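PDB 3VK9: glutathione S-transferase delta from Bombyx mori, which probably catalyses the conjugation of glutathione to electrophilic substrates, working as a homodimeric delta-class glutathione transferase. Local coordinates for residues Glu130-Gln133 against Glu134-Leu138; Pro152-Val156 against Ala157-Leu161. One frame throughout, in Å; residues are numbered along the deposited sequence.

Interaction 1: residues Glu130-Gln133 against Glu134-Leu138; sequences EKVQ and EALQL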
ATOM      1  N   GLU A 130     -16.260  -4.596 -12.826  1.00 15.62           N
ATOM      2  CA  GLU A 130     -17.083  -4.168 -11.701  1.00 17.79           C
ATOM      3  C   GLU A 130     -16.272  -3.816 -10.445  1.00 16.88           C
ATOM      4  O   GLU A 130     -16.612  -2.879  -9.722  1.00 21.61           O
ATOM      5  CB  GLU A 130     -18.164  -5.211 -11.391  1.00 22.17           C
ATOM      6  CG  GLU A 130     -19.315  -5.181 -12.389  1.00 42.11           C
ATOM      7  CD  GLU A 130     -19.921  -3.786 -12.548  1.00 53.59           C
ATOM      8  OE1 GLU A 130     -20.174  -3.381 -13.704  1.00 61.30           O
ATOM      9  OE2 GLU A 130     -20.146  -3.097 -11.521  1.00 50.67           O
ATOM     10  N   LYS A 131     -15.197  -4.552 -10.193  1.00 16.52           N
ATOM     11  CA  LYS A 131     -14.353  -4.250  -9.045  1.00 19.33           C
ATOM     12  C   LYS A 131     -13.719  -2.865  -9.212  1.00 20.72           C
ATOM     13  O   LYS A 131     -13.567  -2.122  -8.241  1.00 17.61           O
ATOM     14  CB  LYS A 131     -13.290  -5.336  -8.844  1.00 15.51           C
ATOM     15  CG  LYS A 131     -13.840  -6.648  -8.285  1.00 23.41           C
ATOM     16  CD  LYS A 131     -13.315  -6.895  -6.875  1.00 32.77           C
ATOM     17  CE  LYS A 131     -14.185  -7.908  -6.113  1.00 43.74           C
ATOM     18  NZ  LYS A 131     -15.447  -7.310  -5.569  1.00 44.12           N
ATOM     19  N   VAL A 132     -13.357  -2.513 -10.441  1.00 14.27           N
ATOM     20  CA  VAL A 132     -12.847  -1.171 -10.695  1.00 15.60           C
ATOM     21  C   VAL A 132     -13.949  -0.120 -10.483  1.00 18.84           C
ATOM     22  O   VAL A 132     -13.700   0.929  -9.888  1.00 11.20           O
ATOM     23  CB  VAL A 132     -12.267  -1.021 -12.115  1.00 15.86           C
ATOM     24  CG1 VAL A 132     -11.805   0.419 -12.340  1.00 13.59           C
ATOM     25  CG2 VAL A 132     -11.122  -1.986 -12.322  1.00 18.64           C
ATOM     26  N   GLN A 133     -15.160  -0.405 -10.968  1.00  9.78           N
ATOM     27  CA  GLN A 133     -16.282   0.514 -10.766  1.00 17.79           C
ATOM     28  C   GLN A 133     -16.467   0.765  -9.264  1.00 14.61           C
ATOM     29  O   GLN A 133     -16.679   1.901  -8.838  1.00 15.24           O
ATOM     30  CB  GLN A 133     -17.586  -0.033 -11.382  1.00 17.26           C
ATOM     31  CG  GLN A 133     -17.492  -0.367 -12.888  1.00 15.03           C
ATOM     32  CD  GLN A 133     -17.258   0.865 -13.768  1.00 13.88           C
ATOM     33  OE1 GLN A 133     -17.488   1.999 -13.343  1.00 14.89           O
ATOM     34  NE2 GLN A 133     -16.802   0.641 -15.004  1.00 16.84           N
ATOM     35  N   GLU A 134     -16.388  -0.295  -8.461  1.00 13.53           N
ATOM     36  CA  GLU A 134     -16.580  -0.150  -7.014  1.00 14.51           C
ATOM     37  C   GLU A 134     -15.460   0.687  -6.382  1.00 13.06           C
ATOM     38  O   GLU A 134     -15.684   1.417  -5.420  1.00 14.96           O
ATOM     39  CB  GLU A 134     -16.656  -1.518  -6.322  1.00 19.18           C
ATOM     40  CG  GLU A 134     -17.777  -2.414  -6.807  1.00 29.17           C
ATOM     41  CD  GLU A 134     -17.655  -3.845  -6.285  1.00 39.38           C
ATOM     42  OE1 GLU A 134     -16.638  -4.165  -5.617  1.00 41.30           O
ATOM     43  OE2 GLU A 134     -18.583  -4.649  -6.549  1.00 38.24           O
ATOM     44  N   ALA A 135     -14.244   0.564  -6.898  1.00 14.84           N
ATOM     45  CA  ALA A 135     -13.165   1.394  -6.378  1.00 16.70           C
ATOM     46  C   ALA A 135     -13.458   2.875  -6.683  1.00 15.06           C
ATOM     47  O   ALA A 135     -13.259   3.752  -5.846  1.00 12.06           O
ATOM     48  CB  ALA A 135     -11.855   0.971  -6.961  1.00 12.91           C
ATOM     49  N   LEU A 136     -13.963   3.132  -7.881  1.00 11.55           N
ATOM     50  CA  LEU A 136     -14.303   4.485  -8.291  1.00  8.26           C
ATOM     51  C   LEU A 136     -15.484   5.041  -7.503  1.00 11.79           C
ATOM     52  O   LEU A 136     -15.536   6.231  -7.221  1.00 13.72           O
ATOM     53  CB  LEU A 136     -14.606   4.524  -9.792  1.00 13.92           C
ATOM     54  CG  LEU A 136     -13.406   4.460 -10.750  1.00 18.81           C
ATOM     55  CD1 LEU A 136     -13.849   4.173 -12.202  1.00 13.65           C
ATOM     56  CD2 LEU A 136     -12.596   5.748 -10.675  1.00 17.13           C
ATOM     57  N   GLN A 137     -16.444   4.182  -7.184  1.00 10.54           N
ATOM     58  CA  GLN A 137     -17.572   4.580  -6.352  1.00 10.25           C
ATOM     59  C   GLN A 137     -17.104   4.996  -4.956  1.00  8.98           C
ATOM     60  O   GLN A 137     -17.576   5.984  -4.404  1.00 16.33           O
ATOM     61  CB  GLN A 137     -18.602   3.446  -6.264  1.00 17.89           C
ATOM     62  CG  GLN A 137     -19.390   3.262  -7.553  1.00 31.08           C
ATOM     63  CD  GLN A 137     -19.918   1.845  -7.741  1.00 34.25           C
ATOM     64  OE1 GLN A 137     -20.099   1.095  -6.771  1.00 32.63           O
ATOM     65  NE2 GLN A 137     -20.161   1.469  -8.998  1.00 26.47           N
ATOM     66  N   LEU A 138     -16.162   4.246  -4.400  1.00  9.22           N
ATOM     67  CA  LEU A 138     -15.532   4.616  -3.131  1.00  9.64           C
ATOM     68  C   LEU A 138     -14.822   5.971  -3.239  1.00 12.26           C
ATOM     69  O   LEU A 138     -14.936   6.817  -2.342  1.00 13.99           O
ATOM     70  CB  LEU A 138     -14.551   3.534  -2.680  1.00 12.79           C
ATOM     71  CG  LEU A 138     -15.201   2.221  -2.208  1.00 19.93           C
ATOM     72  CD1 LEU A 138     -14.145   1.118  -2.020  1.00 11.26           C
ATOM     73  CD2 LEU A 138     -15.977   2.434  -0.911  1.00 20.27           C
TER
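The carboxylate of E134 and the amide of Q137 each turn one face to a main-chain carbonyl oxygen one helical turn back: E130 O is displaced toward the CG end, 3.2 Å from E134 CG, and Q133 O stands over the amide, 3.4 Å from Q137 CD. Q133 CB lies on the same side, beyond the NE2 end of the amide, 3.8 Å from Q137 NE2. At an edge of the E134 carboxylate, K131 NZ approaches OE1 from a tilted direction, a salt bridge whose hydrogen bond, at 3.4 Å, is weak. K131 gets there through two bends, about CB-CG (chi2 -113°) and about CD-CE (chi4 -79°), which bring NZ round to E134. All of this is i to i+3 and i to i+4 contact within helix 126-142 of the all-helical C-terminal domain of the glutathione transferase fold; its backbone bonds include Q137 N to Q133 O at 2.8 Å. R109 of the adjacent helix 89-119 bonds to K131 O and makes a long, weak ion pair with E134 OE1, while E130 is paired with K126. Replacing E134 by an alanine is likely to leave the K131 ammonium without its carboxylate mate and E130 O without the CG that packs against it. The buried Q133 amide is held at both ends, OE1 by Y178 and NE2 by N129, which fixes its rotation. On the inward side V132 CG1 meets L136 CD1 at 4.3 Å.

Interaction 2: residues Pro152-Val156 against Ala157-Leu161; sequences PNLTV and ADLSL
A capping box formed by T155 and D158 starts helix 156-167, an N-terminal cap well known at the corresponding helix of the glutathione transferase fold. T155 is the N-cap. Its backbone N donates to D158 OD2 at 2.8 Å, a nearly straight bond using the lone pair of OD2 that points away from OD1. The T155 side chain caps in its own right: OG1 accepts from A157 N, the second residue of the helix, at 3.2 Å, a more bent bond of 135°. This reach depends on chi1 of 68°, which sets OG1 between the backbone N and the carbonyl carbon, facing the open first turn. The main chain then enters the helix through L159 N to T155 O, 3.3 Å long.

A hydrophobic staple accompanies the box: L154, just before the cap, meets L159, the fourth residue of the helix, through CD1 and CD2 at 4.2 Å. L154 has CG anti to its own nitrogen (chi1 -178°), carrying CD1 forward over the turn to 3.8 Å from D158 CB. L159 and V156 continue onto helix 12-24, so the capped end lies against the thioredoxin-like domain.

The buried carboxylate of D158 is gripped on both oxygens, since OD1 also accepts from W184 NE1 and V149 N. These donors and the helix N-terminus would be expected to favour its ionised form. One water also bridges the cap: it gives a hydrogen to N153 O and another to D158 OD2 at 2.6 Å, and receives one from T155 OG1 at 2.8 Å.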
ATOM      1  N   PRO A 152      -8.575  19.677   2.871  1.00 19.24           N
ATOM      2  CA  PRO A 152      -8.835  20.899   2.110  1.00 23.75           C
ATOM      3  C   PRO A 152      -7.713  21.287   1.137  1.00 18.98           C
ATOM      4  O   PRO A 152      -7.960  22.085   0.250  1.00 16.93           O
ATOM      5  CB  PRO A 152      -8.998  21.960   3.208  1.00 20.81           C
ATOM      6  CG  PRO A 152      -8.209  21.431   4.366  1.00 20.04           C
ATOM      7  CD  PRO A 152      -8.402  19.944   4.315  1.00 19.48           C
ATOM      8  N   ASN A 153      -6.513  20.740   1.293  1.00 15.65           N
ATOM      9  CA  ASN A 153      -5.417  21.110   0.397  1.00 14.37           C
ATOM     10  C   ASN A 153      -5.012  19.973  -0.533  1.00 14.57           C
ATOM     11  O   ASN A 153      -5.270  18.802  -0.252  1.00 16.11           O
ATOM     12  CB  ASN A 153      -4.208  21.553   1.210  1.00 11.57           C
ATOM     13  CG  ASN A 153      -4.587  22.495   2.330  1.00 17.19           C
ATOM     14  OD1 ASN A 153      -5.212  23.522   2.088  1.00 20.43           O
ATOM     15  ND2 ASN A 153      -4.230  22.142   3.564  1.00 16.53           N
ATOM     16  N   LEU A 154      -4.364  20.328  -1.637  1.00 15.35           N
ATOM     17  CA  LEU A 154      -3.702  19.341  -2.479  1.00 10.57           C
ATOM     18  C   LEU A 154      -2.675  18.569  -1.630  1.00 11.88           C
ATOM     19  O   LEU A 154      -1.904  19.172  -0.880  1.00 11.56           O
ATOM     20  CB  LEU A 154      -2.991  20.033  -3.636  1.00  8.59           C
ATOM     21  CG  LEU A 154      -2.289  19.120  -4.649  1.00 13.17           C
ATOM     22  CD1 LEU A 154      -3.298  18.591  -5.656  1.00  9.45           C
ATOM     23  CD2 LEU A 154      -1.164  19.870  -5.345  1.00 14.41           C
ATOM     24  N   THR A 155      -2.680  17.244  -1.730  1.00  9.70           N
ATOM     25  CA  THR A 155      -1.676  16.431  -1.010  1.00 10.21           C
ATOM     26  C   THR A 155      -1.054  15.353  -1.902  1.00  9.51           C
ATOM     27  O   THR A 155      -1.525  15.091  -3.009  1.00 10.53           O
ATOM     28  CB  THR A 155      -2.263  15.744   0.237  1.00 10.56           C
ATOM     29  OG1 THR A 155      -3.212  14.745  -0.164  1.00  8.37           O
ATOM     30  CG2 THR A 155      -2.945  16.767   1.167  1.00 10.92           C
ATOM     31  N   VAL A 156       0.008  14.721  -1.415  1.00  6.94           N
ATOM     32  CA  VAL A 156       0.606  13.637  -2.160  1.00 11.11           C
ATOM     33  C   VAL A 156      -0.414  12.536  -2.476  1.00 12.81           C
ATOM     34  O   VAL A 156      -0.201  11.753  -3.402  1.00  9.89           O
ATOM     35  CB  VAL A 156       1.832  13.042  -1.422  1.00 13.32           C
ATOM     36  CG1 VAL A 156       2.991  14.027  -1.458  1.00 10.39           C
ATOM     37  CG2 VAL A 156       1.458  12.674   0.017  1.00 10.02           C
ATOM     38  N   ALA A 157      -1.505  12.463  -1.706  1.00  7.45           N
ATOM     39  CA  ALA A 157      -2.574  11.514  -2.014  1.00  5.80           C
ATOM     40  C   ALA A 157      -3.283  11.835  -3.334  1.00 10.07           C
ATOM     41  O   ALA A 157      -3.567  10.935  -4.117  1.00 10.45           O
ATOM     42  CB  ALA A 157      -3.584  11.426  -0.869  1.00  6.09           C
ATOM     43  N   ASP A 158      -3.594  13.108  -3.570  1.00 12.71           N
ATOM     44  CA  ASP A 158      -4.153  13.505  -4.865  1.00  8.73           C
ATOM     45  C   ASP A 158      -3.191  13.128  -6.009  1.00 11.61           C
ATOM     46  O   ASP A 158      -3.587  12.599  -7.045  1.00  9.18           O
ATOM     47  CB  ASP A 158      -4.449  15.016  -4.892  1.00 12.80           C
ATOM     48  CG  ASP A 158      -5.456  15.447  -3.817  1.00 12.57           C
ATOM     49  OD1 ASP A 158      -6.657  15.126  -3.955  1.00 17.37           O
ATOM     50  OD2 ASP A 158      -5.047  16.115  -2.845  1.00 11.27           O
ATOM     51  N   LEU A 159      -1.917  13.410  -5.821  1.00  9.28           N
ATOM     52  CA  LEU A 159      -0.957  13.237  -6.895  1.00  9.97           C
ATOM     53  C   LEU A 159      -0.760  11.754  -7.259  1.00 12.10           C
ATOM     54  O   LEU A 159      -0.678  11.387  -8.432  1.00 11.53           O
ATOM     55  CB  LEU A 159       0.378  13.897  -6.515  1.00 10.52           C
ATOM     56  CG  LEU A 159       0.349  15.388  -6.150  1.00  8.56           C
ATOM     57  CD1 LEU A 159       1.772  15.916  -5.810  1.00 12.98           C
ATOM     58  CD2 LEU A 159      -0.273  16.204  -7.263  1.00  9.48           C
ATOM     59  N   SER A 160      -0.685  10.909  -6.247  1.00  7.95           N
ATOM     60  CA  SER A 160      -0.576   9.470  -6.473  1.00 11.05           C
ATOM     61  C   SER A 160      -1.869   8.935  -7.098  1.00 11.26           C
ATOM     62  O   SER A 160      -1.831   8.184  -8.070  1.00 11.23           O
ATOM     63  CB  SER A 160      -0.261   8.745  -5.162  1.00  9.90           C
ATOM     64  OG  SER A 160      -0.098   7.362  -5.380  1.00  9.08           O
ATOM     65  N   LEU A 161      -3.011   9.340  -6.548  1.00  7.43           N
ATOM     66  CA  LEU A 161      -4.293   8.863  -7.064  1.00  9.03           C
ATOM     67  C   LEU A 161      -4.569   9.348  -8.481  1.00  9.89           C
ATOM     68  O   LEU A 161      -5.166   8.627  -9.285  1.00 11.39           O
ATOM     69  CB  LEU A 161      -5.462   9.232  -6.133  1.00  8.05           C
ATOM     70  CG  LEU A 161      -5.780   8.203  -5.031  1.00 14.73           C
ATOM     71  CD1 LEU A 161      -6.693   8.783  -3.933  1.00 13.27           C
ATOM     72  CD2 LEU A 161      -6.367   6.895  -5.593  1.00 13.34           C
TER
HETATM   73  O   HOH W   1      -5.720  15.928  -0.373  1.00 16.03           O

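In the fold
Interaction 1 comes first along the chain, within helix 126-142, and interaction 2 follows at the start of the next helix, 156-167. Their centres are 19 Å apart and their nearest atoms about 8 Å, so they do not touch. Both belong to the helical C-terminal domain, and both pack on helix 89-119. Interaction 1 is peripheral, about 17 Å from the centre of the chain, and its end at L138 reaches Q51 of the second subunit. Interaction 2 lies deeper, about 10 Å from that centre, where helix 156-167 meets helices 12-24 and 67-78. One thus borders the dimer partner, the other the junction between domains.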